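Homoaconitase small subunit (Methanocaldococcus jannaschii, PDB 2PKP) forms with its large-subunit partner HacA a hydro-lyase that converts (R)-homocitrate, by way of cis-homoaconitate, to homoisocitrate in 2-oxosuberate biosynthesis. Local coordinates at residues A81-S86 against I103-D108; G5-F10 against D114-D119; S66-V71 against Y92-N97; K47-G52 against C77-V82. All blocks are in the same frame, centred on the assembly; numbering follows the deposited sequence.

Interaction 1 of 4, residues A81-S86 against I103-D108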
loop_
_atom_site.group_PDB
_atom_site.type_symbol
_atom_site.label_atom_id
_atom_site.label_comp_id
_atom_site.label_asym_id
_atom_site.label_seq_id
_atom_site.Cartn_x
_atom_site.Cartn_y
_atom_site.Cartn_z
ATOM N N ALA A 81 7.267 2.107 4.485
ATOM C CA ALA A 81 8.025 2.987 5.360
ATOM C C ALA A 81 9.237 2.339 6.007
ATOM O O ALA A 81 9.309 1.124 6.178
ATOM C CB ALA A 81 7.105 3.552 6.453
ATOM N N VAL A 82 10.189 3.186 6.371
ATOM C CA VAL A 82 11.399 2.749 7.038
ATOM C C VAL A 82 11.502 3.622 8.269
ATOM O O VAL A 82 11.405 4.846 8.176
ATOM C CB VAL A 82 12.650 2.982 6.164
ATOM C CG1 VAL A 82 13.900 2.609 6.928
ATOM C CG2 VAL A 82 12.543 2.167 4.895
ATOM N N ILE A 83 11.672 2.997 9.423
ATOM C CA ILE A 83 11.807 3.745 10.661
ATOM C C ILE A 83 13.267 3.664 11.090
ATOM O O ILE A 83 13.817 2.570 11.208
ATOM C CB ILE A 83 10.925 3.145 11.778
ATOM C CG1 ILE A 83 9.474 3.039 11.302
ATOM C CG2 ILE A 83 10.996 4.022 13.026
ATOM C CD1 ILE A 83 8.562 2.298 12.293
ATOM N N ALA A 84 13.895 4.810 11.317
ATOM C CA ALA A 84 15.293 4.821 11.741
ATOM C C ALA A 84 15.569 5.988 12.686
ATOM O O ALA A 84 14.753 6.909 12.800
ATOM C CB ALA A 84 16.216 4.907 10.516
ATOM N N LYS A 85 16.714 5.939 13.368
ATOM C CA LYS A 85 17.102 7.013 14.277
ATOM C C LYS A 85 17.523 8.209 13.433
ATOM O O LYS A 85 17.309 9.355 13.814
ATOM C CB LYS A 85 18.260 6.579 15.178
ATOM C CG LYS A 85 17.899 5.515 16.197
ATOM C CD LYS A 85 19.074 5.249 17.130
ATOM C CE LYS A 85 18.755 4.170 18.145
ATOM N NZ LYS A 85 19.914 3.916 19.046
ATOM N N SER A 86 18.139 7.928 12.287
ATOM C CA SER A 86 18.557 8.971 11.355
ATOM C C SER A 86 18.762 8.362 9.969
ATOM O O SER A 86 18.997 7.158 9.833
ATOM C CB SER A 86 19.838 9.671 11.834
ATOM O OG SER A 86 20.930 8.776 11.921
ATOM N N ILE A 103 10.742 7.573 8.336
ATOM C CA ILE A 103 10.243 8.009 9.631
ATOM C C ILE A 103 11.372 7.992 10.664
ATOM O O ILE A 103 12.112 7.015 10.759
ATOM C CB ILE A 103 9.096 7.090 10.081
ATOM C CG1 ILE A 103 7.908 7.279 9.133
ATOM C CG2 ILE A 103 8.713 7.380 11.526
ATOM C CD1 ILE A 103 6.857 6.231 9.264
ATOM N N ILE A 104 11.512 9.082 11.414
ATOM C CA ILE A 104 12.549 9.183 12.445
ATOM C C ILE A 104 11.970 8.881 13.825
ATOM O O ILE A 104 10.922 9.407 14.188
ATOM C CB ILE A 104 13.175 10.598 12.462
ATOM C CG1 ILE A 104 13.920 10.838 11.146
ATOM C CG2 ILE A 104 14.134 10.751 13.661
ATOM C CD1 ILE A 104 14.526 12.229 11.029
ATOM N N ALA A 105 12.650 8.024 14.582
ATOM C CA ALA A 105 12.208 7.652 15.928
ATOM C C ALA A 105 13.326 6.941 16.681
ATOM O O ALA A 105 14.329 6.534 16.082
ATOM C CB ALA A 105 10.986 6.732 15.846
ATOM N N ASN A 106 13.158 6.788 17.993
ATOM C CA ASN A 106 14.161 6.082 18.777
ATOM C C ASN A 106 13.881 4.596 18.585
ATOM O O ASN A 106 13.092 3.999 19.322
ATOM C CB ASN A 106 14.075 6.440 20.263
ATOM C CG ASN A 106 15.108 5.694 21.094
ATOM O OD1 ASN A 106 15.967 4.984 20.553
ATOM N ND2 ASN A 106 15.034 5.848 22.409
ATOM N N THR A 107 14.536 3.999 17.595
ATOM C CA THR A 107 14.309 2.597 17.294
ATOM C C THR A 107 14.826 1.610 18.327
ATOM O O THR A 107 14.662 0.407 18.153
ATOM C CB THR A 107 14.863 2.223 15.915
ATOM O OG1 THR A 107 16.264 2.499 15.871
ATOM C CG2 THR A 107 14.157 3.021 14.835
ATOM N N ASP A 108 15.464 2.092 19.389
ATOM C CA ASP A 108 15.912 1.168 20.431
ATOM C C ASP A 108 14.636 0.624 21.100
ATOM O O ASP A 108 14.653 -0.423 21.741
ATOM C CB ASP A 108 16.772 1.874 21.495
ATOM C CG ASP A 108 18.133 2.317 20.968
ATOM O OD1 ASP A 108 18.608 1.766 19.952
ATOM O OD2 ASP A 108 18.739 3.217 21.591
#
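Lys85 NZ is held by both carboxylate oxygens of Asp108: OD1 stands 2.7 Å from NZ and is met on its syn side, 33° out of the carboxylate plane, while the bond to OD2 is weak. The lysine chain is extended beyond CG and meets the aspartate at about a right angle. On its way it passes Thr107, whose OG1 lies 3.4 Å from Lys85 CG but bonds to the carbonyl of Ala57. An alanine at Lys85 would probably leave the Asp108 carboxylate without this positive mate and uncover Thr107 OG1 on that flank. Asp108 N in turn bonds to Asn106 OD1, which makes an Asx turn. Upstream the backbones run as parallel strands: Ile103 N reaches Val82 O at 2.8 Å, Ala84 N reaches Ile103 O at 2.9 Å, and Ala105 N reaches Ala84 O at 3.0 Å. Ile83 CG2 meets Ala105 CB at 3.9 Å and Thr107 CG2 at 3.8 Å. These are the two strands of a beta-alpha-beta unit linked by helix 89-98; strand 54-57 flanks 81-84 in the sheet, and Ile118 of strand 115-119 packs on Ile83 and Ile103.

Interaction 2 of 4, residues G5-F10 against D114-D119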
loop_
_atom_site.group_PDB
_atom_site.type_symbol
_atom_site.label_atom_id
_atom_site.label_comp_id
_atom_site.label_asym_id
_atom_site.label_seq_id
_atom_site.Cartn_x
_atom_site.Cartn_y
_atom_site.Cartn_z
ATOM N N GLY A 5 2.414 -3.309 10.274
ATOM C CA GLY A 5 3.021 -4.547 9.820
ATOM C C GLY A 5 4.113 -5.033 10.751
ATOM O O GLY A 5 4.323 -4.466 11.825
ATOM N N ARG A 6 4.814 -6.083 10.339
ATOM C CA ARG A 6 5.882 -6.634 11.150
ATOM C C ARG A 6 7.178 -5.856 10.935
ATOM O O ARG A 6 7.527 -5.500 9.809
ATOM C CB ARG A 6 6.095 -8.119 10.823
ATOM C CG ARG A 6 7.093 -8.812 11.750
ATOM C CD ARG A 6 7.244 -10.298 11.423
ATOM N NE ARG A 6 5.994 -11.033 11.612
ATOM C CZ ARG A 6 5.354 -11.141 12.775
ATOM N NH1 ARG A 6 5.844 -10.565 13.865
ATOM N NH2 ARG A 6 4.214 -11.819 12.844
ATOM N N ALA A 7 7.884 -5.601 12.029
ATOM C CA ALA A 7 9.135 -4.862 11.985
ATOM C C ALA A 7 10.339 -5.776 11.756
ATOM O O ALA A 7 10.450 -6.833 12.368
ATOM C CB ALA A 7 9.315 -4.097 13.288
ATOM N N HIS A 8 11.234 -5.369 10.863
ATOM C CA HIS A 8 12.448 -6.139 10.606
ATOM C C HIS A 8 13.545 -5.189 11.048
ATOM O O HIS A 8 13.818 -4.187 10.386
ATOM C CB HIS A 8 12.573 -6.492 9.124
ATOM C CG HIS A 8 11.498 -7.418 8.640
ATOM N ND1 HIS A 8 10.288 -6.968 8.153
ATOM C CD2 HIS A 8 11.435 -8.769 8.614
ATOM C CE1 HIS A 8 9.528 -8.003 7.847
ATOM N NE2 HIS A 8 10.197 -9.107 8.117
ATOM N N LYS A 9 14.149 -5.501 12.189
ATOM C CA LYS A 9 15.159 -4.640 12.776
ATOM C C LYS A 9 16.617 -4.873 12.394
ATOM O O LYS A 9 17.108 -5.999 12.388
ATOM C CB LYS A 9 15.035 -4.666 14.301
ATOM C CG LYS A 9 15.988 -3.693 14.955
ATOM C CD LYS A 9 15.709 -3.463 16.416
ATOM C CE LYS A 9 16.476 -2.222 16.890
ATOM N NZ LYS A 9 16.200 -1.895 18.301
ATOM N N PHE A 10 17.295 -3.770 12.106
ATOM C CA PHE A 10 18.702 -3.767 11.728
ATOM C C PHE A 10 19.425 -2.735 12.598
ATOM O O PHE A 10 18.778 -1.924 13.273
ATOM C CB PHE A 10 18.828 -3.404 10.251
ATOM C CG PHE A 10 18.145 -4.377 9.335
ATOM C CD1 PHE A 10 18.841 -5.457 8.797
ATOM C CD2 PHE A 10 16.797 -4.228 9.022
ATOM C CE1 PHE A 10 18.206 -6.374 7.957
ATOM C CE2 PHE A 10 16.149 -5.139 8.184
ATOM C CZ PHE A 10 16.853 -6.214 7.650
ATOM N N ASP A 114 8.509 -7.196 16.143
ATOM C CA ASP A 114 7.413 -6.468 16.790
ATOM C C ASP A 114 6.393 -6.093 15.727
ATOM O O ASP A 114 6.731 -5.967 14.550
ATOM C CB ASP A 114 7.893 -5.166 17.455
ATOM C CG ASP A 114 8.552 -5.393 18.814
ATOM O OD1 ASP A 114 8.303 -6.438 19.448
ATOM O OD2 ASP A 114 9.308 -4.505 19.254
ATOM N N ILE A 115 5.138 -5.939 16.135
ATOM C CA ILE A 115 4.105 -5.507 15.206
ATOM C C ILE A 115 4.002 -4.007 15.484
ATOM O O ILE A 115 3.709 -3.603 16.614
ATOM C CB ILE A 115 2.752 -6.184 15.495
ATOM C CG1 ILE A 115 2.900 -7.705 15.367
ATOM C CG2 ILE A 115 1.686 -5.649 14.531
ATOM C CD1 ILE A 115 3.425 -8.164 14.020
ATOM N N VAL A 116 4.268 -3.186 14.475
ATOM C CA VAL A 116 4.222 -1.742 14.662
ATOM C C VAL A 116 3.115 -1.097 13.852
ATOM O O VAL A 116 2.799 -1.529 12.744
ATOM C CB VAL A 116 5.572 -1.070 14.289
ATOM C CG1 VAL A 116 6.680 -1.601 15.191
ATOM C CG2 VAL A 116 5.911 -1.315 12.819
ATOM N N GLU A 117 2.523 -0.060 14.426
ATOM C CA GLU A 117 1.441 0.665 13.780
ATOM C C GLU A 117 1.865 2.123 13.725
ATOM O O GLU A 117 1.899 2.810 14.752
ATOM C CB GLU A 117 0.153 0.509 14.599
ATOM C CG GLU A 117 -1.111 0.892 13.869
ATOM C CD GLU A 117 -2.356 0.671 14.708
ATOM O OE1 GLU A 117 -2.527 -0.438 15.268
ATOM O OE2 GLU A 117 -3.167 1.609 14.801
ATOM N N ILE A 118 2.213 2.584 12.528
ATOM C CA ILE A 118 2.645 3.958 12.330
ATOM C C ILE A 118 1.459 4.834 11.946
ATOM O O ILE A 118 0.853 4.635 10.891
ATOM C CB ILE A 118 3.687 4.052 11.199
ATOM C CG1 ILE A 118 4.865 3.121 11.496
ATOM C CG2 ILE A 118 4.164 5.496 11.048
ATOM C CD1 ILE A 118 5.806 2.942 10.311
ATOM N N ASP A 119 1.123 5.797 12.804
ATOM C CA ASP A 119 0.017 6.706 12.524
ATOM C C ASP A 119 0.657 8.006 12.062
ATOM O O ASP A 119 1.177 8.770 12.874
ATOM C CB ASP A 119 -0.819 6.956 13.779
ATOM C CG ASP A 119 -2.093 7.737 13.490
ATOM O OD1 ASP A 119 -2.040 8.726 12.735
ATOM O OD2 ASP A 119 -3.153 7.363 14.026
#
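Arg6 and Ile115 form a non-hydrogen-bonded antiparallel pair, CA to CA 4.6 Å, with both side chains on one face of the sheet. Arg6 starts with CG anti to the backbone N (chi1 -173°) and bends at chi3, and its guanidinium has Ile115 CD1 over one face, 3.4 Å from NH1 and 3.8 Å from CZ. In Ile115 a bend at chi2 (-57°) turns CD1 toward the arginine, the two side chains crossing at a slant. Ala7 points its CB toward the partner strand and touches Val116 CG1 at 4.1 Å, and Val116 also sets CG2 3.7 Å from Gly5 O. The backbone supplies the polar frame: Gly5 N bonds to Val116 O at 3.1 Å, Val116 N to Gly5 O at 2.9 Å, and Ala7 N to Asp114 O at 2.8 Å. The 109° between the strand directions fits strongly twisted strands that pair over only a short length, in keeping with a barrel-like sheet. Asp114 turns its carboxylate to Lys111 N, Asn129 and Lys130. Chemically, main-chain bonds carry the polar part of the seam; across the two segments the guanidinium is met by a methyl over one face and not by a carboxylate.

Interaction 3 of 4, residues S66-V71 against Y92-N97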
loop_
_atom_site.group_PDB
_atom_site.type_symbol
_atom_site.label_atom_id
_atom_site.label_comp_id
_atom_site.label_asym_id
_atom_site.label_seq_id
_atom_site.Cartn_x
_atom_site.Cartn_y
_atom_site.Cartn_z
ATOM N N SER A 66 24.710 7.219 -3.975
ATOM C CA SER A 66 23.486 7.789 -4.509
ATOM C C SER A 66 22.761 6.774 -5.391
ATOM O O SER A 66 22.674 6.939 -6.608
ATOM C CB SER A 66 23.896 9.022 -5.318
ATOM O OG SER A 66 24.940 8.706 -6.227
ATOM N N ARG A 67 22.251 5.717 -4.765
ATOM C CA ARG A 67 21.574 4.649 -5.489
ATOM C C ARG A 67 20.058 4.648 -5.399
ATOM O O ARG A 67 19.490 4.303 -4.364
ATOM C CB ARG A 67 22.103 3.293 -5.017
ATOM C CG ARG A 67 23.613 3.220 -5.000
ATOM C CD ARG A 67 24.186 3.629 -6.353
ATOM N NE ARG A 67 25.642 3.709 -6.335
ATOM C CZ ARG A 67 26.378 4.109 -7.367
ATOM N NH1 ARG A 67 25.793 4.467 -8.501
ATOM N NH2 ARG A 67 27.699 4.150 -7.265
ATOM N N GLU A 68 19.404 5.028 -6.491
ATOM C CA GLU A 68 17.952 5.032 -6.530
ATOM C C GLU A 68 17.459 3.592 -6.390
ATOM O O GLU A 68 16.320 3.346 -5.988
ATOM C CB GLU A 68 17.462 5.620 -7.854
ATOM C CG GLU A 68 17.687 7.111 -7.995
ATOM C CD GLU A 68 18.240 7.489 -9.353
ATOM O OE1 GLU A 68 17.703 7.009 -10.373
ATOM O OE2 GLU A 68 19.212 8.270 -9.403
ATOM N N GLN A 69 18.330 2.641 -6.716
ATOM C CA GLN A 69 17.980 1.229 -6.634
ATOM C C GLN A 69 17.735 0.756 -5.209
ATOM O O GLN A 69 16.946 -0.158 -4.985
ATOM C CB GLN A 69 19.070 0.363 -7.275
ATOM C CG GLN A 69 19.160 0.494 -8.786
ATOM C CD GLN A 69 20.218 1.482 -9.224
ATOM O OE1 GLN A 69 20.340 2.574 -8.665
ATOM N NE2 GLN A 69 20.991 1.106 -10.239
ATOM N N ALA A 70 18.418 1.367 -4.249
ATOM C CA ALA A 70 18.252 0.987 -2.855
ATOM C C ALA A 70 16.816 1.232 -2.386
ATOM O O ALA A 70 16.207 0.365 -1.757
ATOM C CB ALA A 70 19.224 1.761 -1.984
ATOM N N VAL A 71 16.276 2.410 -2.697
ATOM C CA VAL A 71 14.916 2.739 -2.288
ATOM C C VAL A 71 13.903 1.968 -3.110
ATOM O O VAL A 71 12.814 1.669 -2.633
ATOM C CB VAL A 71 14.623 4.264 -2.406
ATOM C CG1 VAL A 71 15.601 5.040 -1.541
ATOM C CG2 VAL A 71 14.700 4.716 -3.846
ATOM N N TYR A 92 17.412 9.659 2.013
ATOM C CA TYR A 92 16.182 10.330 2.422
ATOM C C TYR A 92 15.489 10.971 1.225
ATOM O O TYR A 92 14.281 10.817 1.029
ATOM C CB TYR A 92 16.500 11.404 3.461
ATOM C CG TYR A 92 15.278 12.000 4.116
ATOM C CD1 TYR A 92 14.765 11.459 5.297
ATOM C CD2 TYR A 92 14.626 13.093 3.553
ATOM C CE1 TYR A 92 13.640 11.990 5.897
ATOM C CE2 TYR A 92 13.493 13.636 4.147
ATOM C CZ TYR A 92 13.005 13.080 5.317
ATOM O OH TYR A 92 11.883 13.613 5.911
ATOM N N ARG A 93 16.270 11.693 0.430
ATOM C CA ARG A 93 15.751 12.374 -0.744
ATOM C C ARG A 93 15.197 11.373 -1.753
ATOM O O ARG A 93 14.084 11.544 -2.260
ATOM C CB ARG A 93 16.861 13.214 -1.387
ATOM C CG ARG A 93 16.439 13.951 -2.647
ATOM C CD ARG A 93 17.591 14.762 -3.229
ATOM N NE ARG A 93 18.664 13.928 -3.772
ATOM C CZ ARG A 93 18.526 13.122 -4.820
ATOM N NH1 ARG A 93 17.357 13.033 -5.441
ATOM N NH2 ARG A 93 19.559 12.411 -5.255
ATOM N N ASN A 94 15.969 10.329 -2.040
ATOM C CA ASN A 94 15.533 9.309 -2.989
ATOM C C ASN A 94 14.260 8.628 -2.511
ATOM O O ASN A 94 13.354 8.360 -3.302
ATOM C CB ASN A 94 16.627 8.257 -3.203
ATOM C CG ASN A 94 17.828 8.808 -3.954
ATOM O OD1 ASN A 94 17.724 9.815 -4.657
ATOM N ND2 ASN A 94 18.970 8.142 -3.820
ATOM N N ALA A 95 14.193 8.352 -1.213
ATOM C CA ALA A 95 13.020 7.700 -0.646
ATOM C C ALA A 95 11.780 8.552 -0.908
ATOM O O ALA A 95 10.766 8.055 -1.397
ATOM C CB ALA A 95 13.206 7.491 0.851
ATOM N N ILE A 96 11.869 9.835 -0.575
ATOM C CA ILE A 96 10.761 10.763 -0.787
ATOM C C ILE A 96 10.315 10.730 -2.249
ATOM O O ILE A 96 9.125 10.626 -2.553
ATOM C CB ILE A 96 11.170 12.222 -0.459
ATOM C CG1 ILE A 96 11.550 12.353 1.019
ATOM C CG2 ILE A 96 10.031 13.174 -0.815
ATOM C CD1 ILE A 96 10.412 12.090 1.980
ATOM N N ASN A 97 11.282 10.807 -3.155
ATOM C CA ASN A 97 10.978 10.822 -4.578
ATOM C C ASN A 97 10.345 9.571 -5.184
ATOM O O ASN A 97 9.777 9.651 -6.271
ATOM C CB ASN A 97 12.222 11.234 -5.366
ATOM C CG ASN A 97 12.606 12.685 -5.111
ATOM O OD1 ASN A 97 11.742 13.531 -4.865
ATOM N ND2 ASN A 97 13.895 12.983 -5.184
#
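Val71 and Asn94 bring together two helices of the aconitase C-terminal (swivel) domain, 68-75 and 89-98, their side chains crossing at about a right angle. Val71 points at the partner helix, and both its methyls meet Asn94 CB: CG1 lies 3.8 Å from Asn94 CB, and CG2 lies 4.1 Å from the same atom. CG1 also presses on the backbone, 3.6 Å from Ala95 N, and reaches Ala95 CB at 4.2 Å. The torsion behind this is chi1 -59°, which turns CG1 beside the valine's own backbone N and anti to its carbonyl carbon. Phe91 and Val98 of the same partner helix extend the apolar surroundings of Val71. An alanine at Val71 would probably open a gap over Asn94 CB and beside Ala95, where the two methyls now lie. Asn94 also points across the contact, and its chi1 of -69° sets CG beside the backbone N; ND2 of the amide then lies on the side of the turn before helix 68-75. At the exposed margin Glu68 and Arg93 carry opposite charges, but Glu68 OE2 and Arg93 NH2 remain 5.9 Å apart. The side chain of Arg67 is about 12 Å from the zinc ion and about 11 Å from that of Arg26, which is critical for substrate specificity. At the helix entrance, Asn94 ND2 comes no nearer than 3.9 Å to Arg67 O.

Interaction 4 of 4, residues K47-G52 against C77-V82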
loop_
_atom_site.group_PDB
_atom_site.type_symbol
_atom_site.label_atom_id
_atom_site.label_comp_id
_atom_site.label_asym_id
_atom_site.label_seq_id
_atom_site.Cartn_x
_atom_site.Cartn_y
_atom_site.Cartn_z
ATOM N N LYS A 47 13.028 -13.504 1.731
ATOM C CA LYS A 47 12.124 -14.631 1.951
ATOM C C LYS A 47 11.228 -14.476 3.183
ATOM O O LYS A 47 10.250 -15.208 3.335
ATOM C CB LYS A 47 12.935 -15.928 2.076
ATOM C CG LYS A 47 13.884 -16.190 0.908
ATOM C CD LYS A 47 13.133 -16.386 -0.403
ATOM C CE LYS A 47 14.098 -16.625 -1.556
ATOM N NZ LYS A 47 13.390 -16.987 -2.820
ATOM N N LYS A 48 11.563 -13.531 4.061
ATOM C CA LYS A 48 10.783 -13.297 5.278
ATOM C C LYS A 48 9.811 -12.124 5.155
ATOM O O LYS A 48 8.712 -12.159 5.710
ATOM C CB LYS A 48 11.703 -13.002 6.468
ATOM C CG LYS A 48 12.698 -14.083 6.840
ATOM C CD LYS A 48 13.648 -13.556 7.912
ATOM C CE LYS A 48 14.656 -14.609 8.359
ATOM N NZ LYS A 48 15.672 -14.046 9.299
ATOM N N VAL A 49 10.228 -11.083 4.442
ATOM C CA VAL A 49 9.416 -9.882 4.287
ATOM C C VAL A 49 8.073 -10.103 3.595
ATOM O O VAL A 49 7.953 -10.914 2.676
ATOM C CB VAL A 49 10.195 -8.783 3.523
ATOM C CG1 VAL A 49 10.452 -9.221 2.091
ATOM C CG2 VAL A 49 9.418 -7.479 3.553
ATOM N N LYS A 50 7.064 -9.371 4.054
ATOM C CA LYS A 50 5.726 -9.450 3.479
ATOM C C LYS A 50 5.242 -8.048 3.155
ATOM O O LYS A 50 5.588 -7.085 3.848
ATOM C CB LYS A 50 4.745 -10.095 4.463
ATOM C CG LYS A 50 5.102 -11.507 4.891
ATOM C CD LYS A 50 5.111 -12.474 3.717
ATOM C CE LYS A 50 5.484 -13.877 4.181
ATOM N NZ LYS A 50 5.570 -14.833 3.044
ATOM N N GLU A 51 4.446 -7.930 2.098
ATOM C CA GLU A 51 3.899 -6.636 1.709
ATOM C C GLU A 51 3.243 -6.030 2.946
ATOM O O GLU A 51 2.477 -6.701 3.639
ATOM C CB GLU A 51 2.851 -6.817 0.611
ATOM C CG GLU A 51 2.316 -5.516 0.042
ATOM C CD GLU A 51 1.138 -5.728 -0.898
ATOM O OE1 GLU A 51 0.967 -6.861 -1.401
ATOM O OE2 GLU A 51 0.389 -4.759 -1.139
ATOM N N GLY A 52 3.561 -4.774 3.238
ATOM C CA GLY A 52 2.981 -4.127 4.399
ATOM C C GLY A 52 3.922 -4.068 5.587
ATOM O O GLY A 52 3.659 -3.364 6.558
ATOM N N CYS A 77 9.300 -4.362 -2.292
ATOM C CA CYS A 77 9.137 -5.518 -1.413
ATOM C C CYS A 77 7.774 -5.320 -0.766
ATOM O O CYS A 77 7.307 -6.155 0.008
ATOM C CB CYS A 77 10.201 -5.549 -0.312
ATOM S SG CYS A 77 11.731 -6.376 -0.752
ATOM N N GLY A 78 7.139 -4.199 -1.090
ATOM C CA GLY A 78 5.843 -3.898 -0.517
ATOM C C GLY A 78 5.994 -3.137 0.788
ATOM O O GLY A 78 5.059 -3.061 1.580
ATOM N N ILE A 79 7.182 -2.578 1.013
ATOM C CA ILE A 79 7.463 -1.807 2.221
ATOM C C ILE A 79 7.183 -0.329 1.962
ATOM O O ILE A 79 7.802 0.291 1.102
ATOM C CB ILE A 79 8.927 -2.004 2.652
ATOM C CG1 ILE A 79 9.138 -3.468 3.048
ATOM C CG2 ILE A 79 9.277 -1.060 3.805
ATOM C CD1 ILE A 79 10.576 -3.831 3.347
ATOM N N LYS A 80 6.244 0.228 2.719
ATOM C CA LYS A 80 5.848 1.623 2.565
ATOM C C LYS A 80 6.634 2.603 3.428
ATOM O O LYS A 80 6.665 3.797 3.138
ATOM C CB LYS A 80 4.351 1.770 2.870
ATOM C CG LYS A 80 3.812 3.190 2.748
ATOM C CD LYS A 80 3.895 3.706 1.321
ATOM C CE LYS A 80 3.226 5.066 1.187
ATOM N NZ LYS A 80 3.226 5.543 -0.225
ATOM N N ALA A 81 7.267 2.107 4.485
ATOM C CA ALA A 81 8.025 2.987 5.360
ATOM C C ALA A 81 9.237 2.339 6.007
ATOM O O ALA A 81 9.309 1.124 6.178
ATOM C CB ALA A 81 7.105 3.552 6.453
ATOM N N VAL A 82 10.189 3.186 6.371
ATOM C CA VAL A 82 11.399 2.749 7.038
ATOM C C VAL A 82 11.502 3.622 8.269
ATOM O O VAL A 82 11.405 4.846 8.176
ATOM C CB VAL A 82 12.650 2.982 6.164
ATOM C CG1 VAL A 82 13.900 2.609 6.928
ATOM C CG2 VAL A 82 12.543 2.167 4.895
#
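Val49 packs against Ile79 where two connecting loops of the aconitase C-terminal (swivel) domain meet, one between helix 45-48 and strand 54-57, the other between helix 68-75 and strand 81-84. The tight apolar part is small. Val49 CG2 lies 3.8 Å from Ile79 CD1, the two side chains crossing at a slant, and Val49 CG1 stands 4.2 Å from Cys77 SG. In Val49 a chi1 of 66° places CG1 between the backbone N and the carbonyl carbon, with CG2 anti to N and facing the isoleucine. Ile79 is extended past CG1, which carries CD1 out to meet it; Ile74 of helix 68-75 also packs on Ile79, tying the pair to the helix before its strand.

Close backbone approach makes up the rest of the tight zone. Glu51 CA and Gly78 CA are 4.0 Å apart, and a CB on Gly78 would collide with Glu51 CA, so the absence of a side chain permits this approach. At the backbone angles of Gly52, too, a CB would be jammed against the carbonyl O of Glu51.

The solvent side is looser. Lys50 points away from the partner loop and is exposed; its backbone N bonds to Asp53. Glu51 lays CG 3.9 Å from Gly78 CA, but its carboxylate leads away toward the second subunit, where it makes a long, weak ion pair with Lys80 of that chain. Back in the tight zone, Gly52 N donates to Gly78 O at 2.8 Å, nearly straight at 166°, with the donor 37° above the carbonyl plane.

How the interactions relate
From the N terminus, segment 5-10 in strand 2-9 comes first and pairs with 114-119, so interaction 2 closes the longest loop and encloses the other three. Within it, 47-52 meets 77-82 in interaction 4, and 66-71 meets 92-97 in interaction 3; these two loops cross. Interaction 1 begins on strand 81-84, at Ala81 and Val82, where interaction 4 ends, and closes at 103-108, so it crosses interaction 3 as well. Interactions 1 and 2 tie strands of one mixed sheet and touch through Ile118 and through Lys9 NZ at Thr107 O. Interaction 4 joins loops leading into that sheet, while interaction 3 pairs two helices, with its centre about 21 Å from that of interaction 2.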